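Agenet domain-containing protein (Arabidopsis thaliana, PDB 6IE4) binds a methylated histone H3 tail peptide through tandem Agenet domains and probably reads this mark on chromatin. Local coordinates at residues G97-A102 against W108-V113; T58-F61 against K67-K70; P83-I88 against L140-E145. All blocks are in the same frame, centred on the assembly; numbering follows the deposited sequence.

Contact 1. Residues G97-A102 against W108-V113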
ATOM      1  N   GLY A  97      11.757   0.403  15.638  1.00 29.11           N
ATOM      2  CA  GLY A  97      11.924   1.692  15.029  1.00 29.40           C
ATOM      3  C   GLY A  97      12.015   1.660  13.527  1.00 29.64           C
ATOM      4  O   GLY A  97      11.961   2.719  12.902  1.00 29.66           O
ATOM      5  N   GLU A  98      12.279   0.493  12.950  1.00 30.15           N
ATOM      6  CA  GLU A  98      12.162   0.318  11.513  1.00 32.14           C
ATOM      7  C   GLU A  98      10.809   0.804  10.998  1.00 33.86           C
ATOM      8  O   GLU A  98       9.760   0.509  11.573  1.00 34.13           O
ATOM      9  CB  GLU A  98      12.379  -1.145  11.135  1.00 33.71           C
ATOM     10  CG  GLU A  98      12.776  -1.305   9.678  1.00 37.58           C
ATOM     11  CD  GLU A  98      13.670  -2.504   9.417  1.00 44.58           C
ATOM     12  OE1 GLU A  98      13.953  -3.301  10.358  1.00 39.14           O
ATOM     13  OE2 GLU A  98      14.099  -2.628   8.246  1.00 50.76           O
ATOM     14  N   GLU A  99      10.828   1.534   9.890  1.00 34.53           N
ATOM     15  CA  GLU A  99       9.585   1.790   9.190  1.00 33.66           C
ATOM     16  C   GLU A  99       9.241   0.617   8.304  1.00 33.36           C
ATOM     17  O   GLU A  99      10.098   0.062   7.615  1.00 31.43           O
ATOM     18  CB  GLU A  99       9.651   3.056   8.349  1.00 39.92           C
ATOM     19  CG  GLU A  99       9.484   4.197   9.246  1.00 47.40           C
ATOM     20  CD  GLU A  99       8.035   4.557   9.480  1.00 55.02           C
ATOM     21  OE1 GLU A  99       7.212   4.264   8.579  1.00 52.83           O
ATOM     22  OE2 GLU A  99       7.718   5.050  10.602  1.00 52.05           O
ATOM     23  N   VAL A 100       7.956   0.282   8.292  1.00 33.89           N
ATOM     24  CA  VAL A 100       7.446  -0.912   7.652  1.00 25.52           C
ATOM     25  C   VAL A 100       6.090  -0.561   7.075  1.00 25.31           C
ATOM     26  O   VAL A 100       5.511   0.483   7.371  1.00 27.18           O
ATOM     27  CB  VAL A 100       7.292  -2.098   8.626  1.00 27.02           C
ATOM     28  CG1 VAL A 100       8.627  -2.517   9.245  1.00 27.95           C
ATOM     29  CG2 VAL A 100       6.298  -1.715   9.708  1.00 27.50           C
ATOM     30  N   ASP A 101       5.593  -1.447   6.238  1.00 26.28           N
ATOM     31  CA  ASP A 101       4.231  -1.415   5.748  1.00 27.13           C
ATOM     32  C   ASP A 101       3.659  -2.743   6.183  1.00 27.09           C
ATOM     33  O   ASP A 101       4.309  -3.777   6.004  1.00 29.16           O
ATOM     34  CB  ASP A 101       4.120  -1.281   4.221  1.00 28.42           C
ATOM     35  CG  ASP A 101       4.420   0.108   3.708  1.00 28.62           C
ATOM     36  OD1 ASP A 101       4.363   1.096   4.477  1.00 28.25           O
ATOM     37  OD2 ASP A 101       4.677   0.200   2.494  1.00 31.56           O
ATOM     38  N   ALA A 102       2.505  -2.713   6.819  1.00 24.91           N
ATOM     39  CA  ALA A 102       1.809  -3.940   7.152  1.00 26.63           C
ATOM     40  C   ALA A 102       0.682  -4.142   6.156  1.00 26.31           C
ATOM     41  O   ALA A 102       0.089  -3.173   5.681  1.00 23.46           O
ATOM     42  CB  ALA A 102       1.270  -3.889   8.585  1.00 25.02           C
ATOM     43  N   TRP A 108      -1.383  -2.054   1.900  1.00 24.91           N
ATOM     44  CA  TRP A 108      -0.175  -1.740   2.653  1.00 25.13           C
ATOM     45  C   TRP A 108      -0.349  -0.473   3.475  1.00 22.96           C
ATOM     46  O   TRP A 108      -0.711   0.569   2.936  1.00 27.93           O
ATOM     47  CB  TRP A 108       1.006  -1.611   1.699  1.00 25.72           C
ATOM     48  CG  TRP A 108       1.316  -2.905   1.050  1.00 26.48           C
ATOM     49  CD1 TRP A 108       1.020  -3.276  -0.218  1.00 29.71           C
ATOM     50  CD2 TRP A 108       1.946  -4.033   1.663  1.00 30.07           C
ATOM     51  NE1 TRP A 108       1.450  -4.566  -0.457  1.00 30.52           N
ATOM     52  CE2 TRP A 108       2.024  -5.053   0.686  1.00 31.04           C
ATOM     53  CE3 TRP A 108       2.453  -4.281   2.941  1.00 27.15           C
ATOM     54  CZ2 TRP A 108       2.607  -6.294   0.940  1.00 25.60           C
ATOM     55  CZ3 TRP A 108       3.032  -5.508   3.187  1.00 31.79           C
ATOM     56  CH2 TRP A 108       3.103  -6.503   2.189  1.00 29.44           C
ATOM     57  N   TRP A 109      -0.146  -0.562   4.780  1.00 21.72           N
ATOM     58  CA  TRP A 109      -0.212   0.602   5.655  1.00 24.01           C
ATOM     59  C   TRP A 109       1.121   0.817   6.352  1.00 27.22           C
ATOM     60  O   TRP A 109       1.757  -0.137   6.811  1.00 28.08           O
ATOM     61  CB  TRP A 109      -1.353   0.446   6.686  1.00 24.79           C
ATOM     62  CG  TRP A 109      -2.682   0.370   6.002  1.00 24.29           C
ATOM     63  CD1 TRP A 109      -3.197  -0.700   5.322  1.00 24.85           C
ATOM     64  CD2 TRP A 109      -3.650   1.412   5.899  1.00 22.34           C
ATOM     65  NE1 TRP A 109      -4.427  -0.379   4.797  1.00 24.95           N
ATOM     66  CE2 TRP A 109      -4.731   0.907   5.149  1.00 22.00           C
ATOM     67  CE3 TRP A 109      -3.713   2.718   6.379  1.00 23.67           C
ATOM     68  CZ2 TRP A 109      -5.855   1.660   4.867  1.00 23.74           C
ATOM     69  CZ3 TRP A 109      -4.818   3.472   6.091  1.00 28.23           C
ATOM     70  CH2 TRP A 109      -5.885   2.941   5.342  1.00 31.47           C
ATOM     71  N   GLU A 110       1.501   2.074   6.509  1.00 28.19           N
ATOM     72  CA  GLU A 110       2.823   2.412   6.994  1.00 26.34           C
ATOM     73  C   GLU A 110       2.746   2.686   8.489  1.00 27.48           C
ATOM     74  O   GLU A 110       1.807   3.332   8.965  1.00 25.41           O
ATOM     75  CB  GLU A 110       3.366   3.631   6.258  1.00 27.35           C
ATOM     76  CG  GLU A 110       4.595   4.222   6.909  1.00 37.18           C
ATOM     77  CD  GLU A 110       5.001   5.577   6.358  1.00 38.98           C
ATOM     78  OE1 GLU A 110       4.303   6.125   5.481  1.00 36.55           O
ATOM     79  OE2 GLU A 110       6.037   6.094   6.822  1.00 43.70           O
ATOM     80  N   GLY A 111       3.752   2.205   9.212  1.00 27.86           N
ATOM     81  CA  GLY A 111       3.782   2.300  10.660  1.00 32.28           C
ATOM     82  C   GLY A 111       5.181   2.042  11.167  1.00 35.39           C
ATOM     83  O   GLY A 111       6.058   1.588  10.417  1.00 34.17           O
ATOM     84  N   ASP A 112       5.402   2.416  12.432  1.00 30.95           N
ATOM     85  CA  ASP A 112       6.657   2.134  13.120  1.00 37.10           C
ATOM     86  C   ASP A 112       6.559   0.800  13.845  1.00 33.06           C
ATOM     87  O   ASP A 112       5.482   0.402  14.273  1.00 35.04           O
ATOM     88  CB  ASP A 112       7.013   3.237  14.127  1.00 42.07           C
ATOM     89  CG  ASP A 112       6.967   4.655  13.527  1.00 53.51           C
ATOM     90  OD1 ASP A 112       5.857   5.230  13.410  1.00 52.78           O
ATOM     91  OD2 ASP A 112       8.047   5.220  13.218  1.00 54.52           O
ATOM     92  N   VAL A 113       7.696   0.116  14.002  1.00 31.77           N
ATOM     93  CA  VAL A 113       7.769  -1.075  14.846  1.00 27.98           C
ATOM     94  C   VAL A 113       8.104  -0.636  16.261  1.00 31.50           C
ATOM     95  O   VAL A 113       9.166  -0.054  16.506  1.00 31.03           O
ATOM     96  CB  VAL A 113       8.839  -2.055  14.341  1.00 30.50           C
ATOM     97  CG1 VAL A 113       8.918  -3.272  15.246  1.00 26.91           C
ATOM     98  CG2 VAL A 113       8.569  -2.478  12.917  1.00 31.32           C
TER
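This contact is an antiparallel beta hairpin in which strand 99-104 pairs with strand 107-117. V100 and G111 form one hydrogen-bonded pair, with N to O distances of 3.1 Å from V100 N to G111 O and 3.1 Å from G111 N to V100 O. A102 and W109 form the next, with A102 N 2.7 Å from W109 O and W109 N 2.8 Å from A102 O. E99-D112 and D101-E110 are the non-hydrogen-bonded pairs. At the open end V113 N donates to E98 O, while G97 N, not E98 N, supplies the return bond to V113 O. E99, D101, E110 and D112 share one sheet face. The E99 chain bends at chi2 (-87°), which brings its carboxylate between those of E110 and D112, nearly perpendicular to each. D101 is held from outside by a salt bridge to R141 and a hydrogen bond to H143. D101 O lies at the edge of the W108 ring, 3.5 Å from W108 CZ3. V100, on the other face, touches V113 CG2 with CG1 at 3.7 Å. W109 also lies on that face, packs on a modified side chain of the bound peptide, and bonds through NE1 to Y34. Strand 107-117 also pairs with strands 32-40 and 121-126, and strand 99-104 pairs with strand 140-142.

Contact 2. Residues T58-F61 against K67-K70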
ATOM      1  N   THR A  58      -7.533  -5.326  -5.077  1.00 33.52           N
ATOM      2  CA  THR A  58      -8.147  -5.943  -3.895  1.00 32.44           C
ATOM      3  C   THR A  58      -9.389  -5.253  -3.346  1.00 27.35           C
ATOM      4  O   THR A  58      -9.967  -5.767  -2.396  1.00 30.25           O
ATOM      5  CB  THR A  58      -7.134  -6.069  -2.743  1.00 28.48           C
ATOM      6  OG1 THR A  58      -7.007  -4.812  -2.079  1.00 29.66           O
ATOM      7  CG2 THR A  58      -5.779  -6.518  -3.266  1.00 28.79           C
ATOM      8  N   LEU A  59      -9.770  -4.083  -3.832  1.00 33.59           N
ATOM      9  CA  LEU A  59     -11.031  -3.464  -3.438  1.00 33.65           C
ATOM     10  C   LEU A  59     -12.097  -3.664  -4.517  1.00 34.66           C
ATOM     11  O   LEU A  59     -11.800  -3.945  -5.678  1.00 39.16           O
ATOM     12  CB  LEU A  59     -10.828  -1.971  -3.152  1.00 34.78           C
ATOM     13  CG  LEU A  59      -9.786  -1.672  -2.068  1.00 31.86           C
ATOM     14  CD1 LEU A  59      -9.540  -0.174  -1.945  1.00 27.74           C
ATOM     15  CD2 LEU A  59     -10.174  -2.297  -0.702  1.00 31.65           C
ATOM     16  N   PHE A  60     -13.352  -3.458  -4.138  1.00 37.76           N
ATOM     17  CA  PHE A  60     -14.461  -3.722  -5.043  1.00 40.45           C
ATOM     18  C   PHE A  60     -15.538  -2.675  -4.805  1.00 41.73           C
ATOM     19  O   PHE A  60     -15.513  -1.946  -3.808  1.00 41.85           O
ATOM     20  CB  PHE A  60     -15.038  -5.126  -4.813  1.00 38.04           C
ATOM     21  CG  PHE A  60     -14.124  -6.236  -5.228  1.00 37.75           C
ATOM     22  CD1 PHE A  60     -13.226  -6.781  -4.326  1.00 37.96           C
ATOM     23  CD2 PHE A  60     -14.137  -6.724  -6.519  1.00 45.07           C
ATOM     24  CE1 PHE A  60     -12.355  -7.812  -4.707  1.00 36.95           C
ATOM     25  CE2 PHE A  60     -13.268  -7.755  -6.908  1.00 41.57           C
ATOM     26  CZ  PHE A  60     -12.380  -8.298  -6.000  1.00 35.89           C
ATOM     27  N   PHE A  61     -16.514  -2.617  -5.712  1.00 43.77           N
ATOM     28  CA  PHE A  61     -17.566  -1.635  -5.513  1.00 42.33           C
ATOM     29  C   PHE A  61     -18.566  -2.105  -4.490  1.00 42.21           C
ATOM     30  O   PHE A  61     -19.269  -1.271  -3.918  1.00 46.53           O
ATOM     31  CB  PHE A  61     -18.330  -1.333  -6.802  1.00 41.62           C
ATOM     32  CG  PHE A  61     -17.632  -0.392  -7.742  1.00 43.62           C
ATOM     33  CD1 PHE A  61     -17.731   0.985  -7.561  1.00 41.74           C
ATOM     34  CD2 PHE A  61     -16.908  -0.869  -8.822  1.00 44.76           C
ATOM     35  CE1 PHE A  61     -17.111   1.872  -8.440  1.00 38.83           C
ATOM     36  CE2 PHE A  61     -16.283   0.017  -9.704  1.00 44.99           C
ATOM     37  CZ  PHE A  61     -16.390   1.389  -9.511  1.00 38.51           C
ATOM     38  N   LYS A  67     -17.651  -6.557  -8.923  1.00 55.89           N
ATOM     39  CA  LYS A  67     -17.161  -5.472  -9.755  1.00 54.66           C
ATOM     40  C   LYS A  67     -15.923  -4.902  -9.087  1.00 48.52           C
ATOM     41  O   LYS A  67     -16.035  -4.249  -8.033  1.00 48.90           O
ATOM     42  CB  LYS A  67     -18.232  -4.393  -9.910  1.00 56.06           C
ATOM     43  CG  LYS A  67     -19.525  -4.858 -10.550  1.00 63.34           C
ATOM     44  CD  LYS A  67     -20.494  -3.682 -10.686  1.00 77.95           C
ATOM     45  CE  LYS A  67     -21.571  -3.946 -11.740  1.00 98.49           C
ATOM     46  NZ  LYS A  67     -22.482  -2.776 -11.938  1.00103.06           N
ATOM     47  N   PRO A  68     -14.738  -5.123  -9.645  1.00 45.47           N
ATOM     48  CA  PRO A  68     -13.535  -4.524  -9.069  1.00 45.62           C
ATOM     49  C   PRO A  68     -13.629  -3.008  -9.077  1.00 44.46           C
ATOM     50  O   PRO A  68     -14.116  -2.396 -10.029  1.00 42.31           O
ATOM     51  CB  PRO A  68     -12.426  -5.014  -9.999  1.00 48.82           C
ATOM     52  CG  PRO A  68     -12.948  -6.288 -10.569  1.00 47.61           C
ATOM     53  CD  PRO A  68     -14.427  -6.112 -10.691  1.00 48.34           C
ATOM     54  N   LEU A  69     -13.116  -2.397  -8.017  1.00 44.11           N
ATOM     55  CA  LEU A  69     -13.214  -0.955  -7.908  1.00 38.92           C
ATOM     56  C   LEU A  69     -12.336  -0.282  -8.957  1.00 41.17           C
ATOM     57  O   LEU A  69     -11.241  -0.749  -9.297  1.00 39.10           O
ATOM     58  CB  LEU A  69     -12.802  -0.497  -6.505  1.00 37.73           C
ATOM     59  CG  LEU A  69     -12.786   1.015  -6.226  1.00 39.83           C
ATOM     60  CD1 LEU A  69     -14.104   1.663  -6.601  1.00 39.74           C
ATOM     61  CD2 LEU A  69     -12.438   1.321  -4.772  1.00 33.57           C
ATOM     62  N   LYS A  70     -12.825   0.845  -9.447  1.00 40.10           N
ATOM     63  CA  LYS A  70     -12.217   1.591 -10.528  1.00 38.03           C
ATOM     64  C   LYS A  70     -12.355   3.041 -10.132  1.00 38.74           C
ATOM     65  O   LYS A  70     -13.302   3.409  -9.442  1.00 42.45           O
ATOM     66  CB  LYS A  70     -12.878   1.368 -11.894  1.00 39.48           C
ATOM     67  CG  LYS A  70     -12.562   0.057 -12.590  1.00 41.24           C
ATOM     68  CD  LYS A  70     -13.479  -0.126 -13.805  1.00 45.30           C
ATOM     69  CE  LYS A  70     -13.227  -1.465 -14.494  1.00 49.51           C
ATOM     70  NZ  LYS A  70     -14.233  -1.746 -15.558  1.00 52.84           N
TER
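The F61 ring has the methyl CD1 of L69 over one face and the carbonyl O of K67 at its edge. L69 CD1 lies 3.7 Å from the centroid of the F61 ring and 19° off the normal, a CH-pi contact displaced toward the rim on the CE1 side. L69 reaches it with CG anti to the backbone N (chi1 177°). The other methyl, L69 CD2, goes to L59 and lies 4.0 Å from L59 CB. One leucine therefore fills two places, with a branch for each. The F60 ring also has K67 O near its plane at the edge, 3.5 Å from F60 CD2. P68 crosses the F60 side chain obliquely, with P68 CG 4.0 Å from F60 CE2. K67 O also accepts the hydrogen bond from F61 N at 2.9 Å, with the donor almost in line with the carbonyl. The second bond runs from L69 N to L59 O at 3.1 Å. It is nearly straight at the hydrogen (175°), but the donor sits above the carbonyl plane. F60 and P68 form an antiparallel non-hydrogen-bonded bridge between these two bonds, and their side chains diverge. The two segments otherwise run at a steep angle to each other, so the ladder is very short. Both lie within the Agenet domain, a member of the SH3 clan. L69 packs on Y56 of strand 51-56, and L59 on Y34. L59 and L69 also pack on a basic side chain of the bound peptide, and F60 on its backbone. These three residues meet the peptide with apolar side chains, consistent with packing rather than polar bonding to the peptide at this point.

Contact 3. Residues P83-I88 against L140-E145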
ATOM      1  N   PRO A  83       9.920  -2.653  -5.187  1.00 48.04           N
ATOM      2  CA  PRO A  83      10.933  -3.496  -5.838  1.00 52.87           C
ATOM      3  C   PRO A  83      11.030  -4.847  -5.155  1.00 54.41           C
ATOM      4  O   PRO A  83      10.949  -4.931  -3.919  1.00 50.72           O
ATOM      5  CB  PRO A  83      12.228  -2.687  -5.669  1.00 48.54           C
ATOM      6  CG  PRO A  83      11.756  -1.272  -5.513  1.00 43.25           C
ATOM      7  CD  PRO A  83      10.508  -1.408  -4.665  1.00 44.57           C
ATOM      8  N   PRO A  84      11.154  -5.937  -5.932  1.00 59.33           N
ATOM      9  CA  PRO A  84      11.511  -7.236  -5.331  1.00 68.05           C
ATOM     10  C   PRO A  84      12.711  -7.150  -4.391  1.00 71.14           C
ATOM     11  O   PRO A  84      13.833  -6.856  -4.827  1.00 62.83           O
ATOM     12  CB  PRO A  84      11.807  -8.121  -6.554  1.00 67.22           C
ATOM     13  CG  PRO A  84      12.158  -7.158  -7.662  1.00 65.18           C
ATOM     14  CD  PRO A  84      11.337  -5.919  -7.395  1.00 61.66           C
ATOM     15  N   MET A  85      12.461  -7.404  -3.100  1.00 64.38           N
ATOM     16  CA  MET A  85      13.523  -7.508  -2.100  1.00 66.94           C
ATOM     17  C   MET A  85      14.529  -8.589  -2.488  1.00 70.25           C
ATOM     18  O   MET A  85      14.136  -9.724  -2.781  1.00 72.58           O
ATOM     19  CB  MET A  85      12.933  -7.828  -0.718  1.00 65.66           C
ATOM     20  CG  MET A  85      12.222  -6.684   0.025  1.00 63.07           C
ATOM     21  SD  MET A  85      11.382  -7.254   1.548  1.00 83.51           S
ATOM     22  CE  MET A  85      10.083  -6.035   1.749  1.00 42.96           C
ATOM     23  N   SER A  86      15.821  -8.228  -2.538  1.00 68.72           N
ATOM     24  CA  SER A  86      16.866  -9.235  -2.749  1.00 68.30           C
ATOM     25  C   SER A  86      16.776 -10.301  -1.656  1.00 65.95           C
ATOM     26  O   SER A  86      16.137 -10.109  -0.624  1.00 62.21           O
ATOM     27  CB  SER A  86      18.265  -8.624  -2.701  1.00 65.80           C
ATOM     28  OG  SER A  86      18.493  -7.989  -1.454  1.00 66.90           O
ATOM     29  N   GLU A  87      17.537 -11.385  -1.825  1.00 61.84           N
ATOM     30  CA  GLU A  87      17.402 -12.487  -0.878  1.00 64.39           C
ATOM     31  C   GLU A  87      17.975 -12.135   0.490  1.00 62.17           C
ATOM     32  O   GLU A  87      17.362 -12.441   1.521  1.00 58.37           O
ATOM     33  CB  GLU A  87      18.100 -13.729  -1.421  1.00 66.99           C
ATOM     34  CG  GLU A  87      18.618 -14.654  -0.330  1.00 66.55           C
ATOM     35  CD  GLU A  87      17.555 -15.598   0.202  1.00 69.96           C
ATOM     36  OE1 GLU A  87      17.836 -16.817   0.294  1.00 71.59           O
ATOM     37  OE2 GLU A  87      16.444 -15.121   0.542  1.00 72.24           O
ATOM     38  N   ILE A  88      19.109 -11.436   0.524  1.00 61.31           N
ATOM     39  CA  ILE A  88      19.607 -10.894   1.784  1.00 57.76           C
ATOM     40  C   ILE A  88      18.652  -9.839   2.340  1.00 58.82           C
ATOM     41  O   ILE A  88      18.271  -9.885   3.517  1.00 58.41           O
ATOM     42  CB  ILE A  88      21.043 -10.375   1.605  1.00 55.16           C
ATOM     43  CG1 ILE A  88      21.982 -11.588   1.473  1.00 54.33           C
ATOM     44  CG2 ILE A  88      21.429  -9.439   2.732  1.00 48.63           C
ATOM     45  CD1 ILE A  88      23.409 -11.266   1.096  1.00 56.30           C
ATOM     46  N   LEU A 140       4.593  -7.960   6.861  1.00 29.11           N
ATOM     47  CA  LEU A 140       5.278  -6.691   6.756  1.00 27.66           C
ATOM     48  C   LEU A 140       6.163  -6.644   5.533  1.00 28.56           C
ATOM     49  O   LEU A 140       6.634  -7.661   5.024  1.00 31.63           O
ATOM     50  CB  LEU A 140       6.143  -6.402   7.987  1.00 30.23           C
ATOM     51  CG  LEU A 140       5.437  -6.579   9.322  1.00 29.03           C
ATOM     52  CD1 LEU A 140       6.365  -6.159  10.403  1.00 28.38           C
ATOM     53  CD2 LEU A 140       4.174  -5.753   9.347  1.00 24.22           C
ATOM     54  N   ARG A 141       6.413  -5.421   5.107  1.00 24.26           N
ATOM     55  CA  ARG A 141       7.442  -5.165   4.134  1.00 29.02           C
ATOM     56  C   ARG A 141       8.182  -3.918   4.588  1.00 34.20           C
ATOM     57  O   ARG A 141       7.682  -3.149   5.413  1.00 35.65           O
ATOM     58  CB  ARG A 141       6.832  -4.993   2.738  1.00 30.59           C
ATOM     59  CG  ARG A 141       6.187  -3.641   2.477  1.00 31.05           C
ATOM     60  CD  ARG A 141       5.355  -3.661   1.203  1.00 28.59           C
ATOM     61  NE  ARG A 141       4.692  -2.387   0.959  1.00 27.92           N
ATOM     62  CZ  ARG A 141       4.231  -2.028  -0.229  1.00 29.20           C
ATOM     63  NH1 ARG A 141       4.279  -2.904  -1.227  1.00 30.69           N
ATOM     64  NH2 ARG A 141       3.647  -0.846  -0.404  1.00 25.59           N
ATOM     65  N   PHE A 142       9.368  -3.712   4.034  1.00 35.86           N
ATOM     66  CA  PHE A 142      10.145  -2.531   4.370  1.00 36.22           C
ATOM     67  C   PHE A 142       9.522  -1.345   3.649  1.00 37.01           C
ATOM     68  O   PHE A 142       9.148  -1.440   2.473  1.00 37.76           O
ATOM     69  CB  PHE A 142      11.617  -2.726   3.975  1.00 41.11           C
ATOM     70  CG  PHE A 142      12.280  -3.913   4.659  1.00 51.76           C
ATOM     71  CD1 PHE A 142      12.604  -3.860   6.016  1.00 55.18           C
ATOM     72  CD2 PHE A 142      12.492  -5.107   3.980  1.00 52.16           C
ATOM     73  CE1 PHE A 142      13.189  -4.955   6.671  1.00 50.82           C
ATOM     74  CE2 PHE A 142      13.062  -6.211   4.623  1.00 56.86           C
ATOM     75  CZ  PHE A 142      13.412  -6.133   5.974  1.00 54.80           C
ATOM     76  N   HIS A 143       9.336  -0.251   4.370  1.00 36.23           N
ATOM     77  CA  HIS A 143       8.747   0.924   3.760  1.00 36.27           C
ATOM     78  C   HIS A 143       9.774   1.607   2.865  1.00 36.56           C
ATOM     79  O   HIS A 143      10.861   1.975   3.318  1.00 34.96           O
ATOM     80  CB  HIS A 143       8.250   1.902   4.811  1.00 33.51           C
ATOM     81  CG  HIS A 143       7.648   3.134   4.215  1.00 39.86           C
ATOM     82  ND1 HIS A 143       6.304   3.251   3.936  1.00 36.45           N
ATOM     83  CD2 HIS A 143       8.223   4.285   3.792  1.00 40.33           C
ATOM     84  CE1 HIS A 143       6.069   4.438   3.407  1.00 35.51           C
ATOM     85  NE2 HIS A 143       7.218   5.084   3.306  1.00 39.90           N
ATOM     86  N   ARG A 144       9.420   1.780   1.599  1.00 35.60           N
ATOM     87  CA  ARG A 144      10.213   2.550   0.660  1.00 39.37           C
ATOM     88  C   ARG A 144       9.406   3.762   0.231  1.00 41.22           C
ATOM     89  O   ARG A 144       8.176   3.776   0.318  1.00 40.81           O
ATOM     90  CB  ARG A 144      10.584   1.734  -0.594  1.00 38.50           C
ATOM     91  CG  ARG A 144      10.984   0.293  -0.370  1.00 42.05           C
ATOM     92  CD  ARG A 144      12.405   0.124   0.112  1.00 43.86           C
ATOM     93  NE  ARG A 144      13.369   0.864  -0.696  1.00 46.47           N
ATOM     94  CZ  ARG A 144      14.027   0.346  -1.729  1.00 45.35           C
ATOM     95  NH1 ARG A 144      14.920   1.079  -2.386  1.00 47.80           N
ATOM     96  NH2 ARG A 144      13.787  -0.899  -2.110  1.00 43.99           N
ATOM     97  N   GLU A 145      10.115   4.799  -0.188  1.00 42.22           N
ATOM     98  CA  GLU A 145       9.478   5.951  -0.794  1.00 38.21           C
ATOM     99  C   GLU A 145       9.898   6.009  -2.247  1.00 38.83           C
ATOM    100  O   GLU A 145      10.939   5.477  -2.641  1.00 44.56           O
ATOM    101  CB  GLU A 145       9.846   7.255  -0.075  1.00 38.40           C
ATOM    102  CG  GLU A 145       9.074   7.506   1.220  1.00 34.43           C
ATOM    103  CD  GLU A 145       7.613   7.801   0.964  1.00 40.02           C
ATOM    104  OE1 GLU A 145       7.301   8.634   0.076  1.00 43.38           O
ATOM    105  OE2 GLU A 145       6.768   7.184   1.640  1.00 39.20           O
TER
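M85 meets F142 in a Met-aromatic contact that joins the loop between strands 78-79 and 99-104 to the short strand 140-142. M85 SD lies at the edge of the ring, 4.6 Å from the centroid of F142. M85 CE lies 3.3 Å from F142 N and 3.4 Å from F142 CD2. On the neighbouring residue, R141 CB is 3.6 Å from M85 CE. The M85 chain is extended beyond CG (chi2 173°), which carries the thioether across from the loop to the strand. No hydrogen bond joins the two segments. The partners are positioned from outside. F142 also packs on K92 and E98. The R141 chain runs straight from CG to NE and forms a salt bridge with E21 and a cation-pi contact with W108. The R144 chain folds at chi2 and chi3. Its guanidinium reaches the C-terminal carboxylate of K152, and W151 packs against both P83 and R144. At the start of the loop segment, P83 CG lies 4.0 Å from R144 NH2, a loose and oblique contact.

Overall arrangement
From the N terminus, contact 2 comes first. It closes the small loop between 58-61 and 67-70 within the first Agenet domain. The chain then passes strand 78-79 and enters the loop where contact 3 opens at 83-88. Contact 1 follows, closing the tight turn between strands 99-104 and 107-117. It is nested inside the long loop that contact 3 completes at 140-145. Contacts 1 and 3 touch, D101 meeting R141 and H143, where strands 99-104 and 140-142 are neighbours in the sheet. Contact 2 lies on the opposite side of the chain's centre, with centres about 25 Å from contact 1 and 26 Å from contact 3. All three reach the same antiparallel sheet.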